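Local coordinates for protein beta-glycosidase (Bacteroides caccae, PDB 6T2R) that cleaves mucin O-glycans as an endo-acting beta-galactosidase of glycoside hydrolase family 16, helping a human gut bacterium to begin mucin breakdown, at residues Arg103-Gly108 with Gln228-Asp233; Gly142-Met147 with Phe222-Pro227. One frame throughout, in Å; residues are numbered along the deposited sequence.

Contact 1: residues Arg103-Gly108 with Gln228-Asp233; sequences RAFHGG and QYLLID. With SO4 (sulfate ion), chain B.
Phe105 and Gln228 form a single antiparallel bridge, a hydrogen-bonded pair that ties the loop before strand 108-116 to the first residue of strand 228-233 in the beta-jelly-roll sandwich of family 16. Both backbone bonds are short: Phe105 N to Gln228 O and Gln228 N to Phe105 O are 2.7 Å each. The carbonyl of Gln228 receives a CA-H...O contact as well, from Ala104 CA at 3.3 Å, and Phe105 CD1 puts the ring edge in plane with this same oxygen.

Apolar contact comes from that ring. With CG anti to its carbonyl carbon (chi1 -60°), Phe105 brings CE1 to 3.8 Å from Leu230 CB. A flat, greasy side chain suits this interior, where Ile110 also packs on it and His260 meets it edge-to-face. Gln228, by contrast, turns a polar end away from the loop; its chain bends at chi2 (-79°), OE1 bonding to Thr128 and NE2 to the Ile226 carbonyl, so the buried amide is satisfied at both ends.

Outward, His106 holds a sulfate, probably from the crystallisation liquor, which His260 and Gln262 also bind. Main chain and imidazole share the work: His106 N reaches sulfate O1 at 2.9 Å, and His106 ND1 reaches sulfate O3 at 2.9 Å along a more bent line of 133°.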
loop_
_atom_site.group_PDB
_atom_site.type_symbol
_atom_site.label_atom_id
_atom_site.label_comp_id
_atom_site.label_asym_id
_atom_site.label_seq_id
_atom_site.Cartn_x
_atom_site.Cartn_y
_atom_site.Cartn_z
ATOM N N ARG A 103 -12.005 7.912 0.370
ATOM C CA ARG A 103 -11.557 8.112 1.758
ATOM C C ARG A 103 -10.108 8.632 1.783
ATOM O O ARG A 103 -9.193 7.996 1.205
ATOM C CB ARG A 103 -11.730 6.846 2.598
ATOM C CG ARG A 103 -11.101 7.045 3.974
ATOM C CD ARG A 103 -11.499 5.985 4.959
ATOM N NE ARG A 103 -12.892 6.183 5.303
ATOM C CZ ARG A 103 -13.333 6.906 6.331
ATOM N NH1 ARG A 103 -12.474 7.498 7.143
ATOM N NH2 ARG A 103 -14.637 7.029 6.549
ATOM N N ALA A 104 -9.915 9.724 2.490
ATOM C CA ALA A 104 -8.612 10.395 2.676
ATOM C C ALA A 104 -8.056 9.992 4.038
ATOM O O ALA A 104 -8.804 10.037 4.990
ATOM C CB ALA A 104 -8.802 11.889 2.581
ATOM N N PHE A 105 -6.778 9.656 4.115
ATOM C CA PHE A 105 -6.074 9.478 5.399
ATOM C C PHE A 105 -5.246 10.733 5.672
ATOM O O PHE A 105 -4.451 11.082 4.791
ATOM C CB PHE A 105 -5.260 8.198 5.330
ATOM C CG PHE A 105 -6.138 7.000 5.085
ATOM C CD1 PHE A 105 -6.568 6.689 3.806
ATOM C CD2 PHE A 105 -6.551 6.200 6.137
ATOM C CE1 PHE A 105 -7.413 5.619 3.576
ATOM C CE2 PHE A 105 -7.351 5.091 5.902
ATOM C CZ PHE A 105 -7.803 4.826 4.624
ATOM N N HIS A 106 -5.499 11.400 6.806
ATOM C CA HIS A 106 -4.759 12.586 7.304
ATOM C C HIS A 106 -3.720 12.098 8.307
ATOM O O HIS A 106 -4.029 12.029 9.505
ATOM C CB HIS A 106 -5.737 13.607 7.921
ATOM C CG HIS A 106 -6.755 14.090 6.942
ATOM N ND1 HIS A 106 -7.912 13.342 6.615
ATOM C CD2 HIS A 106 -6.791 15.195 6.181
ATOM C CE1 HIS A 106 -8.599 13.994 5.704
ATOM N NE2 HIS A 106 -7.928 15.120 5.412
ATOM N N GLY A 107 -2.568 11.683 7.806
ATOM C CA GLY A 107 -1.475 11.127 8.612
ATOM C C GLY A 107 -1.960 10.013 9.524
ATOM O O GLY A 107 -2.740 9.180 9.076
ATOM N N GLY A 108 -1.521 10.017 10.778
ATOM C CA GLY A 108 -1.780 8.931 11.728
ATOM C C GLY A 108 -1.060 7.654 11.338
ATOM O O GLY A 108 -0.056 7.716 10.586
ATOM N N GLN A 228 -3.769 11.406 2.190
ATOM C CA GLN A 228 -3.358 10.224 1.404
ATOM C C GLN A 228 -4.608 9.460 0.975
ATOM O O GLN A 228 -5.622 9.508 1.718
ATOM C CB GLN A 228 -2.431 9.366 2.281
ATOM C CG GLN A 228 -1.238 10.148 2.842
ATOM C CD GLN A 228 -0.149 10.326 1.811
ATOM O OE1 GLN A 228 0.134 9.406 1.047
ATOM N NE2 GLN A 228 0.440 11.526 1.753
ATOM N N TYR A 229 -4.536 8.751 -0.152
ATOM C CA TYR A 229 -5.428 7.595 -0.419
ATOM C C TYR A 229 -4.587 6.314 -0.400
ATOM O O TYR A 229 -3.352 6.359 -0.657
ATOM C CB TYR A 229 -6.246 7.806 -1.688
ATOM C CG TYR A 229 -5.569 7.599 -3.024
ATOM C CD1 TYR A 229 -5.664 6.386 -3.678
ATOM C CD2 TYR A 229 -4.918 8.636 -3.679
ATOM C CE1 TYR A 229 -5.101 6.189 -4.931
ATOM C CE2 TYR A 229 -4.352 8.456 -4.930
ATOM C CZ TYR A 229 -4.466 7.238 -5.566
ATOM O OH TYR A 229 -3.953 7.043 -6.808
ATOM N N LEU A 230 -5.259 5.201 -0.099
ATOM C CA LEU A 230 -4.644 3.880 0.163
ATOM C C LEU A 230 -4.936 2.976 -1.024
ATOM O O LEU A 230 -6.064 3.016 -1.521
ATOM C CB LEU A 230 -5.292 3.298 1.415
ATOM C CG LEU A 230 -4.827 1.898 1.774
ATOM C CD1 LEU A 230 -3.306 1.814 1.936
ATOM C CD2 LEU A 230 -5.521 1.452 3.049
ATOM N N LEU A 231 -3.915 2.296 -1.495
ATOM C CA LEU A 231 -3.952 1.290 -2.578
ATOM C C LEU A 231 -3.506 -0.033 -1.954
ATOM O O LEU A 231 -2.453 -0.050 -1.221
ATOM C CB LEU A 231 -2.988 1.684 -3.713
ATOM C CG LEU A 231 -3.210 3.058 -4.364
ATOM C CD1 LEU A 231 -2.467 4.162 -3.596
ATOM C CD2 LEU A 231 -2.727 3.055 -5.803
ATOM N N ILE A 232 -4.224 -1.089 -2.289
ATOM C CA ILE A 232 -3.914 -2.505 -1.947
ATOM C C ILE A 232 -4.129 -3.307 -3.223
ATOM O O ILE A 232 -5.265 -3.252 -3.748
ATOM C CB ILE A 232 -4.793 -3.046 -0.806
ATOM C CG1 ILE A 232 -4.704 -2.162 0.438
ATOM C CG2 ILE A 232 -4.373 -4.484 -0.528
ATOM C CD1 ILE A 232 -5.674 -2.490 1.543
ATOM N N ASP A 233 -3.091 -3.936 -3.772
ATOM C CA ASP A 233 -3.281 -4.506 -5.123
ATOM C C ASP A 233 -2.217 -5.548 -5.398
ATOM O O ASP A 233 -1.051 -5.338 -5.026
ATOM C CB ASP A 233 -3.289 -3.402 -6.196
ATOM C CG ASP A 233 -1.942 -2.710 -6.362
ATOM O OD1 ASP A 233 -1.580 -1.896 -5.482
ATOM O OD2 ASP A 233 -1.242 -3.050 -7.330
HETATM S S SO4 B . -8.523 10.755 9.467
HETATM O O1 SO4 B . -7.339 10.334 8.722
HETATM O O2 SO4 B . -9.510 9.689 9.459
HETATM O O3 SO4 B . -9.074 11.911 8.835
HETATM O O4 SO4 B . -8.152 11.031 10.834
#

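Contact 2: residues Gly142-Met147 with Phe222-Pro227; sequences GEVDIM and FPFNIP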
loop_
_atom_site.group_PDB
_atom_site.type_symbol
_atom_site.label_atom_id
_atom_site.label_comp_id
_atom_site.label_asym_id
_atom_site.label_seq_id
_atom_site.Cartn_x
_atom_site.Cartn_y
_atom_site.Cartn_z
ATOM N N GLY A 142 4.974 12.802 -3.582
ATOM C CA GLY A 142 5.418 11.722 -2.687
ATOM C C GLY A 142 4.679 10.412 -2.926
ATOM O O GLY A 142 3.556 10.413 -3.489
ATOM N N GLU A 143 5.281 9.330 -2.454
ATOM C CA GLU A 143 4.734 7.955 -2.474
ATOM C C GLU A 143 5.253 7.247 -1.218
ATOM O O GLU A 143 6.446 7.453 -0.851
ATOM C CB GLU A 143 5.181 7.209 -3.736
ATOM C CG GLU A 143 4.564 5.810 -3.885
ATOM C CD GLU A 143 5.261 4.943 -4.922
ATOM O OE1 GLU A 143 5.441 3.754 -4.688
ATOM O OE2 GLU A 143 5.630 5.479 -5.964
ATOM N N VAL A 144 4.380 6.484 -0.564
ATOM C CA VAL A 144 4.707 5.711 0.655
ATOM C C VAL A 144 4.326 4.256 0.393
ATOM O O VAL A 144 3.147 3.951 0.255
ATOM C CB VAL A 144 3.979 6.288 1.872
ATOM C CG1 VAL A 144 4.250 5.472 3.131
ATOM C CG2 VAL A 144 4.344 7.747 2.086
ATOM N N ASP A 145 5.324 3.398 0.326
ATOM C CA ASP A 145 5.145 1.940 0.125
ATOM C C ASP A 145 5.123 1.295 1.507
ATOM O O ASP A 145 6.182 1.164 2.120
ATOM C CB ASP A 145 6.253 1.444 -0.808
ATOM C CG ASP A 145 6.195 2.124 -2.168
ATOM O OD1 ASP A 145 5.104 2.618 -2.524
ATOM O OD2 ASP A 145 7.228 2.158 -2.852
ATOM N N ILE A 146 3.952 0.934 2.003
ATOM C CA ILE A 146 3.814 0.249 3.327
ATOM C C ILE A 146 4.235 -1.221 3.191
ATOM O O ILE A 146 4.779 -1.778 4.157
ATOM C CB ILE A 146 2.380 0.411 3.846
ATOM C CG1 ILE A 146 1.977 1.890 3.860
ATOM C CG2 ILE A 146 2.240 -0.258 5.200
ATOM C CD1 ILE A 146 0.518 2.198 4.153
ATOM N N MET A 147 4.045 -1.838 2.017
ATOM C CA MET A 147 4.478 -3.242 1.776
ATOM C C MET A 147 4.682 -3.488 0.277
ATOM O O MET A 147 3.802 -3.139 -0.520
ATOM C CB MET A 147 3.409 -4.189 2.327
ATOM C CG MET A 147 3.805 -5.643 2.423
ATOM S SD MET A 147 3.816 -6.501 0.840
ATOM C CE MET A 147 2.063 -6.476 0.439
ATOM N N PHE A 222 10.416 16.079 1.937
ATOM C CA PHE A 222 9.382 15.553 2.866
ATOM C C PHE A 222 8.006 16.109 2.530
ATOM O O PHE A 222 7.473 16.932 3.249
ATOM C CB PHE A 222 9.707 15.797 4.327
ATOM C CG PHE A 222 9.098 14.784 5.274
ATOM C CD1 PHE A 222 9.752 13.578 5.561
ATOM C CD2 PHE A 222 7.886 15.018 5.875
ATOM C CE1 PHE A 222 9.237 12.669 6.469
ATOM C CE2 PHE A 222 7.363 14.093 6.773
ATOM C CZ PHE A 222 8.027 12.923 7.064
ATOM N N PRO A 223 7.368 15.608 1.447
ATOM C CA PRO A 223 6.055 16.083 1.011
ATOM C C PRO A 223 4.863 15.324 1.634
ATOM O O PRO A 223 3.699 15.602 1.303
ATOM C CB PRO A 223 6.161 15.779 -0.494
ATOM C CG PRO A 223 6.907 14.459 -0.572
ATOM C CD PRO A 223 7.906 14.565 0.559
ATOM N N PHE A 224 5.149 14.407 2.560
ATOM C CA PHE A 224 4.200 13.333 2.947
ATOM C C PHE A 224 3.059 13.842 3.866
ATOM O O PHE A 224 2.039 13.146 3.919
ATOM C CB PHE A 224 4.974 12.176 3.572
ATOM C CG PHE A 224 6.172 11.726 2.766
ATOM C CD1 PHE A 224 6.005 11.046 1.570
ATOM C CD2 PHE A 224 7.470 11.967 3.216
ATOM C CE1 PHE A 224 7.095 10.602 0.837
ATOM C CE2 PHE A 224 8.566 11.545 2.472
ATOM C CZ PHE A 224 8.373 10.874 1.278
ATOM N N ASN A 225 3.170 14.971 4.568
ATOM C CA ASN A 225 2.145 15.337 5.587
ATOM C C ASN A 225 1.010 16.038 4.868
ATOM O O ASN A 225 0.806 17.186 5.133
ATOM C CB ASN A 225 2.673 16.139 6.776
ATOM C CG ASN A 225 3.484 15.257 7.701
ATOM O OD1 ASN A 225 4.556 15.676 8.149
ATOM N ND2 ASN A 225 3.027 14.023 7.940
ATOM N N ILE A 226 0.384 15.324 3.934
ATOM C CA ILE A 226 -0.755 15.769 3.109
ATOM C C ILE A 226 -1.706 14.585 3.109
ATOM O O ILE A 226 -1.284 13.445 3.277
ATOM C CB ILE A 226 -0.332 16.153 1.673
ATOM C CG1 ILE A 226 0.352 14.990 0.935
ATOM C CG2 ILE A 226 0.521 17.415 1.663
ATOM C CD1 ILE A 226 0.764 15.356 -0.498
ATOM N N PRO A 227 -3.008 14.824 2.885
ATOM C CA PRO A 227 -3.974 13.737 2.854
ATOM C C PRO A 227 -3.564 12.673 1.827
ATOM O O PRO A 227 -3.144 13.026 0.731
ATOM C CB PRO A 227 -5.260 14.431 2.407
ATOM C CG PRO A 227 -5.072 15.861 2.836
ATOM C CD PRO A 227 -3.611 16.136 2.584
#
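The Phe224 ring has Pro223 CD over the centre of one face, 3.6 Å above the plane, while its edge meets Glu143 N across the contact and Phe222 CD1 within its own loop, both in plane. Phe222 in turn offers a face to its neighbour: Phe224 CD2 stands 3.6 Å over the middle of that ring. Proline and two phenylalanines thus make a compact apolar knot. Phe224 chi1 of -49°, with CG anti to the carbonyl carbon, swings the ring towards strand 143-145. There Phe224 CD1 lies 3.7 Å from Val144 CG2, one methyl of the beta-branched valine, approaching obliquely, and Phe224 CE1 lies 3.6 Å from Glu143 O.

From Glu143 to Glu148 the chain reads EVDIME, turning a corner at Ile146 between strands 143-145 and 147-148; this fits the ExDxxE signature of family 16, and in relatives its first and last glutamates act as nucleophile and acid/base. Ile146 and Met147 both face Ile126 in a classic beta bulge. Alternation along the strand sends Val144 towards the phenylalanine loop and Glu143 away from it, where Glu143 OE2 accepts a hydrogen bond from Trp138 NE1.

Gly142 suits the strand entry through its positive phi of 96° and because, bare of side chain, it leaves room for the rings of Pro223 and Phe224; its CA lies 3.8 Å from Pro223 CG. Beyond Phe224 the loop reverses in an inverse gamma turn centred on Asn225.

The loop 222-227 of contact 2 runs without a break into strand 228-233 of contact 1, and along the chain contact 2 is nested inside the span that contact 1 closes. Their centres are about 9 Å apart, and they touch where His106 CD2 packs 3.8 Å from Pro227 CG. Strand 125-130 pairs with both strand 143-145 and strand 228-233. On it, Trp127 touches the side chains of Glu143 and Asp145 and gives its NE1 to Asp233 OD1, linking both contacts to the probable active site. The sulfate of contact 1 is remote from that site.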